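Local structure of hypothetical hydrolase (Bacteroides thetaiotaomicron, 3TC9) at residues L142-K147 with C412-D417; K147-L152 with V405-R410; Y153-Q158 with R182-T187. The protein is of unknown function but is probably an auxiliary nutrient-binding protein, built from an immunoglobulin-like IPT/TIG domain and a six-bladed beta-propeller. All blocks are in the same frame, centred on the assembly; numbering follows the deposited sequence.

Interaction 1. Residues L142-K147 with C412-D417; sequences LSFDPK and CFFIGD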
loop_
_atom_site.group_PDB
_atom_site.type_symbol
_atom_site.label_atom_id
_atom_site.label_comp_id
_atom_site.label_asym_id
_atom_site.label_seq_id
_atom_site.Cartn_x
_atom_site.Cartn_y
_atom_site.Cartn_z
ATOM N N LEU B 142 -17.734 -10.769 -12.034
ATOM C CA LEU B 142 -16.446 -11.434 -11.841
ATOM C C LEU B 142 -16.219 -11.633 -10.345
ATOM O O LEU B 142 -16.472 -10.706 -9.569
ATOM C CB LEU B 142 -15.312 -10.609 -12.483
ATOM C CG LEU B 142 -15.265 -10.608 -14.011
ATOM C CD1 LEU B 142 -14.457 -9.437 -14.548
ATOM C CD2 LEU B 142 -14.629 -11.867 -14.525
ATOM N N SER B 143 -15.793 -12.856 -9.932
ATOM C CA SER B 143 -15.591 -13.187 -8.517
ATOM C C SER B 143 -14.518 -14.248 -8.332
ATOM O O SER B 143 -14.610 -15.347 -8.900
ATOM C CB SER B 143 -16.901 -13.666 -7.897
ATOM O OG SER B 143 -16.726 -14.088 -6.558
ATOM N N PHE B 144 -13.504 -13.913 -7.524
ATOM C CA PHE B 144 -12.445 -14.846 -7.171
ATOM C C PHE B 144 -12.967 -15.870 -6.181
ATOM O O PHE B 144 -13.848 -15.568 -5.380
ATOM C CB PHE B 144 -11.242 -14.097 -6.551
ATOM C CG PHE B 144 -10.276 -13.562 -7.567
ATOM C CD1 PHE B 144 -9.449 -14.425 -8.289
ATOM C CD2 PHE B 144 -10.211 -12.194 -7.839
ATOM C CE1 PHE B 144 -8.583 -13.934 -9.264
ATOM C CE2 PHE B 144 -9.336 -11.699 -8.813
ATOM C CZ PHE B 144 -8.532 -12.574 -9.518
ATOM N N ASP B 145 -12.402 -17.069 -6.205
ATOM C CA ASP B 145 -12.702 -18.068 -5.196
ATOM C C ASP B 145 -11.984 -17.597 -3.915
ATOM O O ASP B 145 -10.769 -17.368 -3.974
ATOM C CB ASP B 145 -12.224 -19.456 -5.662
ATOM C CG ASP B 145 -12.423 -20.609 -4.691
ATOM O OD1 ASP B 145 -12.707 -20.350 -3.492
ATOM O OD2 ASP B 145 -12.250 -21.772 -5.114
ATOM N N PRO B 146 -12.702 -17.366 -2.779
ATOM C CA PRO B 146 -12.011 -16.887 -1.566
ATOM C C PRO B 146 -10.929 -17.848 -1.052
ATOM O O PRO B 146 -10.005 -17.389 -0.378
ATOM C CB PRO B 146 -13.154 -16.752 -0.544
ATOM C CG PRO B 146 -14.400 -16.629 -1.368
ATOM C CD PRO B 146 -14.149 -17.534 -2.526
ATOM N N LYS B 147 -11.021 -19.158 -1.389
ATOM C CA LYS B 147 -10.061 -20.178 -0.949
ATOM C C LYS B 147 -9.002 -20.473 -2.005
ATOM O O LYS B 147 -8.078 -21.253 -1.755
ATOM C CB LYS B 147 -10.787 -21.479 -0.567
ATOM C CG LYS B 147 -11.806 -21.345 0.564
ATOM C CD LYS B 147 -11.154 -21.216 1.921
ATOM C CE LYS B 147 -12.148 -21.312 3.037
ATOM N NZ LYS B 147 -11.537 -20.828 4.283
ATOM N N CYS B 412 -4.048 -5.421 -10.341
ATOM C CA CYS B 412 -4.711 -5.003 -11.572
ATOM C C CYS B 412 -6.210 -5.217 -11.474
ATOM O O CYS B 412 -6.682 -5.913 -10.588
ATOM C CB CYS B 412 -4.130 -5.772 -12.761
ATOM S SG CYS B 412 -4.449 -7.559 -12.717
ATOM N N PHE B 413 -6.932 -4.654 -12.431
ATOM C CA PHE B 413 -8.362 -4.821 -12.645
ATOM C C PHE B 413 -8.594 -5.747 -13.811
ATOM O O PHE B 413 -7.851 -5.698 -14.787
ATOM C CB PHE B 413 -9.057 -3.469 -12.946
ATOM C CG PHE B 413 -8.998 -2.439 -11.845
ATOM C CD1 PHE B 413 -7.881 -1.611 -11.700
ATOM C CD2 PHE B 413 -10.061 -2.293 -10.946
ATOM C CE1 PHE B 413 -7.819 -0.670 -10.670
ATOM C CE2 PHE B 413 -10.007 -1.336 -9.931
ATOM C CZ PHE B 413 -8.879 -0.541 -9.791
ATOM N N PHE B 414 -9.629 -6.577 -13.714
ATOM C CA PHE B 414 -10.125 -7.438 -14.781
ATOM C C PHE B 414 -11.540 -6.971 -15.088
ATOM O O PHE B 414 -12.338 -6.817 -14.164
ATOM C CB PHE B 414 -10.058 -8.934 -14.423
ATOM C CG PHE B 414 -8.640 -9.432 -14.271
ATOM C CD1 PHE B 414 -7.770 -9.440 -15.351
ATOM C CD2 PHE B 414 -8.170 -9.872 -13.043
ATOM C CE1 PHE B 414 -6.446 -9.877 -15.207
ATOM C CE2 PHE B 414 -6.858 -10.344 -12.905
ATOM C CZ PHE B 414 -6.012 -10.360 -13.997
ATOM N N ILE B 415 -11.810 -6.642 -16.361
ATOM C CA ILE B 415 -13.107 -6.100 -16.769
ATOM C C ILE B 415 -13.762 -6.991 -17.815
ATOM O O ILE B 415 -13.099 -7.388 -18.774
ATOM C CB ILE B 415 -12.951 -4.633 -17.291
ATOM C CG1 ILE B 415 -12.350 -3.712 -16.202
ATOM C CG2 ILE B 415 -14.251 -4.024 -17.850
ATOM C CD1 ILE B 415 -11.250 -2.958 -16.692
ATOM N N GLY B 416 -15.065 -7.242 -17.633
ATOM C CA GLY B 416 -15.910 -7.962 -18.580
ATOM C C GLY B 416 -16.459 -6.968 -19.592
ATOM O O GLY B 416 -17.454 -6.286 -19.331
ATOM N N ASP B 417 -15.770 -6.832 -20.722
ATOM C CA ASP B 417 -16.105 -5.879 -21.807
ATOM C C ASP B 417 -17.016 -6.580 -22.793
ATOM O O ASP B 417 -16.525 -7.210 -23.729
ATOM C CB ASP B 417 -14.803 -5.406 -22.477
ATOM C CG ASP B 417 -14.925 -4.159 -23.318
ATOM O OD1 ASP B 417 -16.007 -3.517 -23.281
ATOM O OD2 ASP B 417 -13.932 -3.815 -24.007
#

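Interaction 2. Residues K147-L152 with V405-R410; sequences KNHNHL and VYDEER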
loop_
_atom_site.group_PDB
_atom_site.type_symbol
_atom_site.label_atom_id
_atom_site.label_comp_id
_atom_site.label_asym_id
_atom_site.label_seq_id
_atom_site.Cartn_x
_atom_site.Cartn_y
_atom_site.Cartn_z
ATOM N N LYS B 147 -11.021 -19.158 -1.389
ATOM C CA LYS B 147 -10.061 -20.178 -0.949
ATOM C C LYS B 147 -9.002 -20.473 -2.005
ATOM O O LYS B 147 -8.078 -21.253 -1.755
ATOM C CB LYS B 147 -10.787 -21.479 -0.567
ATOM C CG LYS B 147 -11.806 -21.345 0.564
ATOM C CD LYS B 147 -11.154 -21.216 1.921
ATOM C CE LYS B 147 -12.148 -21.312 3.037
ATOM N NZ LYS B 147 -11.537 -20.828 4.283
ATOM N N ASN B 148 -9.137 -19.876 -3.191
ATOM C CA ASN B 148 -8.160 -20.081 -4.258
ATOM C C ASN B 148 -8.112 -18.855 -5.155
ATOM O O ASN B 148 -8.944 -18.698 -6.046
ATOM C CB ASN B 148 -8.457 -21.347 -5.066
ATOM C CG ASN B 148 -7.320 -21.776 -5.954
ATOM O OD1 ASN B 148 -6.352 -21.041 -6.197
ATOM N ND2 ASN B 148 -7.401 -22.993 -6.443
ATOM N N HIS B 149 -7.100 -18.009 -4.928
ATOM C CA HIS B 149 -6.895 -16.785 -5.673
ATOM C C HIS B 149 -6.408 -17.051 -7.121
ATOM O O HIS B 149 -6.262 -16.100 -7.913
ATOM C CB HIS B 149 -5.940 -15.839 -4.924
ATOM C CG HIS B 149 -6.136 -14.410 -5.323
ATOM N ND1 HIS B 149 -7.351 -13.763 -5.135
ATOM C CD2 HIS B 149 -5.291 -13.574 -5.960
ATOM C CE1 HIS B 149 -7.191 -12.555 -5.649
ATOM N NE2 HIS B 149 -5.969 -12.397 -6.157
ATOM N N ASN B 150 -6.212 -18.328 -7.496
ATOM C CA ASN B 150 -5.859 -18.641 -8.880
ATOM C C ASN B 150 -7.100 -18.910 -9.694
ATOM O O ASN B 150 -7.000 -19.052 -10.913
ATOM C CB ASN B 150 -4.894 -19.831 -8.985
ATOM C CG ASN B 150 -3.507 -19.515 -8.487
ATOM O OD1 ASN B 150 -2.999 -18.391 -8.628
ATOM N ND2 ASN B 150 -2.886 -20.496 -7.860
ATOM N N HIS B 151 -8.263 -18.995 -9.031
ATOM C CA HIS B 151 -9.531 -19.302 -9.679
ATOM C C HIS B 151 -10.442 -18.082 -9.693
ATOM O O HIS B 151 -10.907 -17.619 -8.652
ATOM C CB HIS B 151 -10.207 -20.507 -8.991
ATOM C CG HIS B 151 -9.481 -21.800 -9.222
ATOM N ND1 HIS B 151 -9.904 -22.985 -8.637
ATOM C CD2 HIS B 151 -8.385 -22.057 -9.975
ATOM C CE1 HIS B 151 -9.075 -23.912 -9.073
ATOM N NE2 HIS B 151 -8.129 -23.396 -9.858
ATOM N N LEU B 152 -10.666 -17.545 -10.892
ATOM C CA LEU B 152 -11.530 -16.394 -11.116
ATOM C C LEU B 152 -12.789 -16.871 -11.849
ATOM O O LEU B 152 -12.709 -17.330 -12.989
ATOM C CB LEU B 152 -10.779 -15.296 -11.906
ATOM C CG LEU B 152 -11.601 -14.048 -12.339
ATOM C CD1 LEU B 152 -12.200 -13.324 -11.126
ATOM C CD2 LEU B 152 -10.750 -13.128 -13.169
ATOM N N VAL B 405 -13.406 -6.736 -11.345
ATOM C CA VAL B 405 -12.879 -7.188 -10.072
ATOM C C VAL B 405 -11.475 -6.590 -9.924
ATOM O O VAL B 405 -10.757 -6.472 -10.916
ATOM C CB VAL B 405 -12.941 -8.728 -9.868
ATOM C CG1 VAL B 405 -12.021 -9.487 -10.824
ATOM C CG2 VAL B 405 -12.665 -9.109 -8.415
ATOM N N TYR B 406 -11.111 -6.166 -8.702
ATOM C CA TYR B 406 -9.753 -5.717 -8.461
ATOM C C TYR B 406 -8.960 -6.923 -7.893
ATOM O O TYR B 406 -9.441 -7.616 -6.988
ATOM C CB TYR B 406 -9.690 -4.482 -7.540
ATOM C CG TYR B 406 -8.270 -4.003 -7.292
ATOM C CD1 TYR B 406 -7.497 -3.487 -8.328
ATOM C CD2 TYR B 406 -7.686 -4.109 -6.032
ATOM C CE1 TYR B 406 -6.164 -3.121 -8.126
ATOM C CE2 TYR B 406 -6.349 -3.749 -5.821
ATOM C CZ TYR B 406 -5.599 -3.248 -6.870
ATOM O OH TYR B 406 -4.295 -2.882 -6.684
ATOM N N ASP B 407 -7.781 -7.206 -8.464
ATOM C CA ASP B 407 -6.931 -8.286 -7.984
ATOM C C ASP B 407 -5.796 -7.664 -7.169
ATOM O O ASP B 407 -4.880 -7.082 -7.739
ATOM C CB ASP B 407 -6.401 -9.117 -9.165
ATOM C CG ASP B 407 -5.685 -10.393 -8.774
ATOM O OD1 ASP B 407 -5.111 -10.446 -7.659
ATOM O OD2 ASP B 407 -5.678 -11.326 -9.578
ATOM N N GLU B 408 -5.870 -7.765 -5.836
ATOM C CA GLU B 408 -4.879 -7.196 -4.911
ATOM C C GLU B 408 -3.494 -7.843 -5.051
ATOM O O GLU B 408 -2.500 -7.145 -4.947
ATOM C CB GLU B 408 -5.361 -7.301 -3.456
ATOM C CG GLU B 408 -6.531 -6.377 -3.163
ATOM C CD GLU B 408 -6.997 -6.302 -1.721
ATOM O OE1 GLU B 408 -6.367 -5.572 -0.919
ATOM O OE2 GLU B 408 -8.055 -6.901 -1.419
ATOM N N GLU B 409 -3.438 -9.150 -5.320
ATOM C CA GLU B 409 -2.193 -9.905 -5.469
ATOM C C GLU B 409 -1.511 -9.604 -6.828
ATOM O O GLU B 409 -0.293 -9.418 -6.882
ATOM C CB GLU B 409 -2.489 -11.408 -5.309
ATOM C CG GLU B 409 -1.267 -12.326 -5.232
ATOM C CD GLU B 409 -1.264 -13.500 -6.200
ATOM O OE1 GLU B 409 -2.110 -14.412 -6.040
ATOM O OE2 GLU B 409 -0.399 -13.518 -7.108
ATOM N N ARG B 410 -2.292 -9.528 -7.917
ATOM C CA ARG B 410 -1.763 -9.251 -9.251
ATOM C C ARG B 410 -1.735 -7.741 -9.541
ATOM O O ARG B 410 -1.198 -7.344 -10.566
ATOM C CB ARG B 410 -2.542 -10.035 -10.330
ATOM C CG ARG B 410 -2.249 -11.535 -10.238
ATOM C CD ARG B 410 -3.104 -12.441 -11.104
ATOM N NE ARG B 410 -2.933 -13.837 -10.694
ATOM C CZ ARG B 410 -3.756 -14.510 -9.891
ATOM N NH1 ARG B 410 -4.851 -13.936 -9.415
ATOM N NH2 ARG B 410 -3.495 -15.771 -9.572
HETATM O O HOH W 1 -2.499 -17.123 -6.393
#

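Interaction 3. Residues Y153-Q158 with R182-T187; sequences YLVGEQ and RTICWT. With EDO (1,2-ethanediol), chain U; PO4 (phosphate ion), chain Q.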
loop_
_atom_site.group_PDB
_atom_site.type_symbol
_atom_site.label_atom_id
_atom_site.label_comp_id
_atom_site.label_asym_id
_atom_site.label_seq_id
_atom_site.Cartn_x
_atom_site.Cartn_y
_atom_site.Cartn_z
ATOM N N TYR B 153 -13.944 -16.771 -11.189
ATOM C CA TYR B 153 -15.214 -17.181 -11.785
ATOM C C TYR B 153 -15.926 -15.991 -12.401
ATOM O O TYR B 153 -15.758 -14.843 -11.949
ATOM C CB TYR B 153 -16.116 -17.870 -10.744
ATOM C CG TYR B 153 -15.598 -19.229 -10.332
ATOM C CD1 TYR B 153 -15.926 -20.369 -11.058
ATOM C CD2 TYR B 153 -14.740 -19.370 -9.245
ATOM C CE1 TYR B 153 -15.421 -21.620 -10.710
ATOM C CE2 TYR B 153 -14.250 -20.619 -8.871
ATOM C CZ TYR B 153 -14.604 -21.745 -9.601
ATOM O OH TYR B 153 -14.123 -22.979 -9.245
ATOM N N LEU B 154 -16.737 -16.272 -13.425
ATOM C CA LEU B 154 -17.540 -15.271 -14.126
ATOM C C LEU B 154 -18.898 -15.868 -14.493
ATOM O O LEU B 154 -18.987 -17.069 -14.746
ATOM C CB LEU B 154 -16.812 -14.706 -15.379
ATOM C CG LEU B 154 -16.546 -15.646 -16.597
ATOM C CD1 LEU B 154 -17.739 -15.670 -17.588
ATOM C CD2 LEU B 154 -15.346 -15.177 -17.384
ATOM N N VAL B 155 -19.943 -15.030 -14.552
ATOM C CA VAL B 155 -21.282 -15.406 -14.998
ATOM C C VAL B 155 -21.564 -14.519 -16.200
ATOM O O VAL B 155 -21.044 -13.415 -16.259
ATOM C CB VAL B 155 -22.396 -15.364 -13.913
ATOM C CG1 VAL B 155 -22.192 -16.463 -12.875
ATOM C CG2 VAL B 155 -22.520 -13.993 -13.254
ATOM N N GLY B 156 -22.337 -15.013 -17.157
ATOM C CA GLY B 156 -22.556 -14.293 -18.404
ATOM C C GLY B 156 -23.972 -14.161 -18.891
ATOM O O GLY B 156 -24.189 -14.201 -20.103
ATOM N N GLU B 157 -24.937 -13.934 -17.965
ATOM C CA GLU B 157 -26.375 -13.803 -18.247
ATOM C C GLU B 157 -26.865 -15.090 -18.918
ATOM O O GLU B 157 -26.880 -16.130 -18.252
ATOM C CB GLU B 157 -26.715 -12.535 -19.062
ATOM C CG GLU B 157 -26.879 -11.294 -18.194
ATOM C CD GLU B 157 -26.942 -9.939 -18.879
ATOM O OE1 GLU B 157 -26.983 -9.882 -20.132
ATOM O OE2 GLU B 157 -26.961 -8.922 -18.144
ATOM N N GLN B 158 -27.187 -15.046 -20.223
ATOM C CA GLN B 158 -27.627 -16.231 -20.952
ATOM C C GLN B 158 -26.442 -17.169 -21.265
ATOM O O GLN B 158 -26.662 -18.357 -21.494
ATOM C CB GLN B 158 -28.395 -15.851 -22.240
ATOM C CG GLN B 158 -27.552 -15.266 -23.379
ATOM C CD GLN B 158 -27.540 -13.760 -23.422
ATOM O OE1 GLN B 158 -27.595 -13.056 -22.407
ATOM N NE2 GLN B 158 -27.401 -13.232 -24.612
ATOM N N ARG B 182 -27.075 -13.348 -13.038
ATOM C CA ARG B 182 -26.718 -11.974 -12.722
ATOM C C ARG B 182 -25.507 -11.807 -11.822
ATOM O O ARG B 182 -24.695 -10.918 -12.064
ATOM C CB ARG B 182 -27.924 -11.270 -12.060
ATOM C CG ARG B 182 -29.182 -11.189 -12.932
ATOM C CD ARG B 182 -28.948 -10.448 -14.246
ATOM N NE ARG B 182 -28.456 -9.089 -14.024
ATOM C CZ ARG B 182 -29.231 -8.007 -13.980
ATOM N NH1 ARG B 182 -30.540 -8.107 -14.181
ATOM N NH2 ARG B 182 -28.699 -6.814 -13.770
ATOM N N THR B 183 -25.419 -12.589 -10.746
ATOM C CA THR B 183 -24.349 -12.444 -9.772
ATOM C C THR B 183 -23.824 -13.774 -9.288
ATOM O O THR B 183 -24.423 -14.821 -9.532
ATOM C CB THR B 183 -24.817 -11.596 -8.519
ATOM O OG1 THR B 183 -25.897 -12.234 -7.825
ATOM C CG2 THR B 183 -25.158 -10.140 -8.841
ATOM N N ILE B 184 -22.680 -13.675 -8.572
ATOM C CA ILE B 184 -21.935 -14.701 -7.854
ATOM C C ILE B 184 -21.605 -14.171 -6.494
ATOM O O ILE B 184 -21.041 -13.071 -6.372
ATOM C CB ILE B 184 -20.597 -15.150 -8.534
ATOM C CG1 ILE B 184 -20.678 -15.320 -10.030
ATOM C CG2 ILE B 184 -19.932 -16.360 -7.816
ATOM C CD1 ILE B 184 -19.451 -14.789 -10.724
ATOM N N CYS B 185 -21.881 -14.971 -5.476
ATOM C CA CYS B 185 -21.413 -14.695 -4.132
ATOM C C CYS B 185 -21.130 -16.033 -3.433
ATOM O O CYS B 185 -21.322 -17.102 -4.028
ATOM C CB CYS B 185 -22.329 -13.772 -3.329
ATOM S SG CYS B 185 -24.007 -14.395 -3.063
ATOM N N TRP B 186 -20.520 -15.967 -2.257
ATOM C CA TRP B 186 -20.036 -17.148 -1.565
ATOM C C TRP B 186 -20.555 -17.210 -0.160
ATOM O O TRP B 186 -20.763 -16.171 0.473
ATOM C CB TRP B 186 -18.497 -17.119 -1.535
ATOM C CG TRP B 186 -17.868 -17.026 -2.899
ATOM C CD1 TRP B 186 -17.642 -15.894 -3.634
ATOM C CD2 TRP B 186 -17.402 -18.120 -3.697
ATOM N NE1 TRP B 186 -17.062 -16.217 -4.840
ATOM C CE2 TRP B 186 -16.908 -17.579 -4.907
ATOM C CE3 TRP B 186 -17.360 -19.510 -3.508
ATOM C CZ2 TRP B 186 -16.376 -18.381 -5.921
ATOM C CZ3 TRP B 186 -16.826 -20.297 -4.512
ATOM C CH2 TRP B 186 -16.328 -19.731 -5.693
ATOM N N THR B 187 -20.714 -18.441 0.352
ATOM C CA THR B 187 -21.083 -18.682 1.743
ATOM C C THR B 187 -19.852 -18.315 2.561
ATOM O O THR B 187 -18.729 -18.332 2.026
ATOM C CB THR B 187 -21.540 -20.125 1.941
ATOM O OG1 THR B 187 -20.502 -20.989 1.482
ATOM C CG2 THR B 187 -22.839 -20.437 1.220
HETATM C C1 EDO U . -25.326 -7.740 -13.878
HETATM O O1 EDO U . -25.403 -8.658 -12.796
HETATM C C2 EDO U . -24.309 -6.684 -13.475
HETATM O O2 EDO U . -23.211 -6.682 -14.391
HETATM P P PO4 Q . -25.236 -11.148 -26.714
HETATM O O1 PO4 Q . -24.604 -9.877 -27.394
HETATM O O2 PO4 Q . -26.619 -10.749 -26.071
HETATM O O3 PO4 Q . -24.276 -11.719 -25.630
HETATM O O4 PO4 Q . -25.472 -12.324 -27.732
#

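Interaction 1. Residues L142-K147 with C412-D417
Leu142 makes the closest approach to 412-417, and it does so with one methyl group laid against backbone. Its CD1 rests 3.4 Å from Phe414 O, and the same methyl is 3.8 Å from Gly416 N. The same CD1 is 4.4 Å from Phe414 CB. This reach follows from the torsions: CG sits beside the backbone N, and CD1, anti to CA (chi2 161°), is the atom that reaches the strand.

Two residues on, the phenyl groups meet more loosely. Phe144 CZ comes within 4.4 Å of Phe414 CE2, which lies near the plane of the Phe144 ring, at its edge. The two strands are not sheet partners: their axes come no nearer than 9.0 Å and run at 133°, with Leu142, Phe144 and Phe414 lying between them.

A second shell surrounds these groups. The Phe144 ring is stacked on His149, while Phe414 packs against Phe112 and Ile423, and Leu142 also touches Val405 and Leu154. Beyond the contact, Asp145 OD1 accepts from Lys147 N at 2.9 Å in an Asx turn and forms a salt bridge with Arg212.

In the propeller, strand 141-145 is an edge strand of its sheet, paired with strand 151-156. Strand 412-417 lies inside the adjacent sheet, between strands 401-407 and 422-428, so the contact joins the buried faces of two neighbouring blades.

Interaction 2. Residues K147-L152 with V405-R410
His149 and Asp407 form a short, nearly straight hydrogen bond, NE2 donating to OD1 at 2.6 Å (166°). The carboxylate oxygen lies close to the imidazole plane, whereas NE2 meets it from above the carboxylate plane; Arg410 N reaches OD1 from the opposite face at 3.0 Å, in an Asx motif. Arg410 NH1 bonds the syn lone pair of Asp407 OD2 in a 2.7 Å salt bridge. The guanidinium also turns its end to His149 O, with NH1 at 3.0 Å and NH2 at 3.2 Å, His149 O lying in the guanidinium plane. An alanine in place of Arg410 would probably leave His149 O without these two donors and Asp407 OD2 without its salt-bridge partner.

Farther out, a water donates to both Asn150 OD1 and Glu409 OE1, tying the type I turn 148-151 to the opposite loop. Phe166 takes the guanidinium in a cation-pi contact. Toward the core, Leu152 CD1 packs on Val405 CG1 at 3.9 Å.

Asp407 thus ties the turn at 148-151 to the loop that follows its own strand, and the arginine charge is likely to offset that of the carboxylate in this partly buried network.

Interaction 3. Residues Y153-Q158 with R182-T187
Val155 and Ile184 meet where strands 153-156 and 182-186, from different sheets, run roughly antiparallel (155°), the closest approach of their axes being 7.0 Å. Their aliphatic branches slide past each other: Val155 CG1, anti to the carbonyl carbon (chi1 -69°), stands only 3.4 Å from Ile184 CG1, a tight carbon contact. The other Val155 methyl, CG2, rests 3.9 Å from Arg182 O.

Toward one end, the edge of the Trp186 ring faces Tyr153 in an offset edge-to-face pair, planes at 61°, with CZ2 3.8 Å from Tyr153 CD2. Phe216 touches both rings, and Trp186 NE1 is held by Ser143 OG, which probably limits rotation of the indole.

At the other end the contact turns polar. Glu157 OE2 is 4.4 Å from Arg182 NE but well out of the guanidinium plane, so charge alone links them; Arg182 pairs with Asp198 and Glu272, and Glu157 with Arg418. A 1,2-ethanediol, probably from the crystallisation liquor, takes a weak bond from Arg182 NE. Gln158 NE2 donates at 3.0 Å to O2 of a phosphate ion, also probably from the crystallisation liquor, which His159, Arg418 and Arg421 bind as well.

Apolar packing between the faces of successive four-stranded antiparallel sheets is how neighbouring blades meet in a beta-propeller, here a six-bladed one.

Interactions 1 and 2 join the same two sheets, the one holding strands 141-145 and 151-156 and the one holding 401-407 and 412-417, and so connect residues far apart in sequence at the junction of the blade that closes the ring, in which strand 107-113 pairs with 422-428, and the next. Interaction 3 uses the continuation of strand 151-156 to bind the following sheet, making this blade the common element. Chemistry follows place: interaction 1 is buried and apolar, interaction 3 is mostly buried and aliphatic or aromatic with charges at one end, and interaction 2, partly exposed at the turn and loop, relies on hydrogen bonds and a salt bridge.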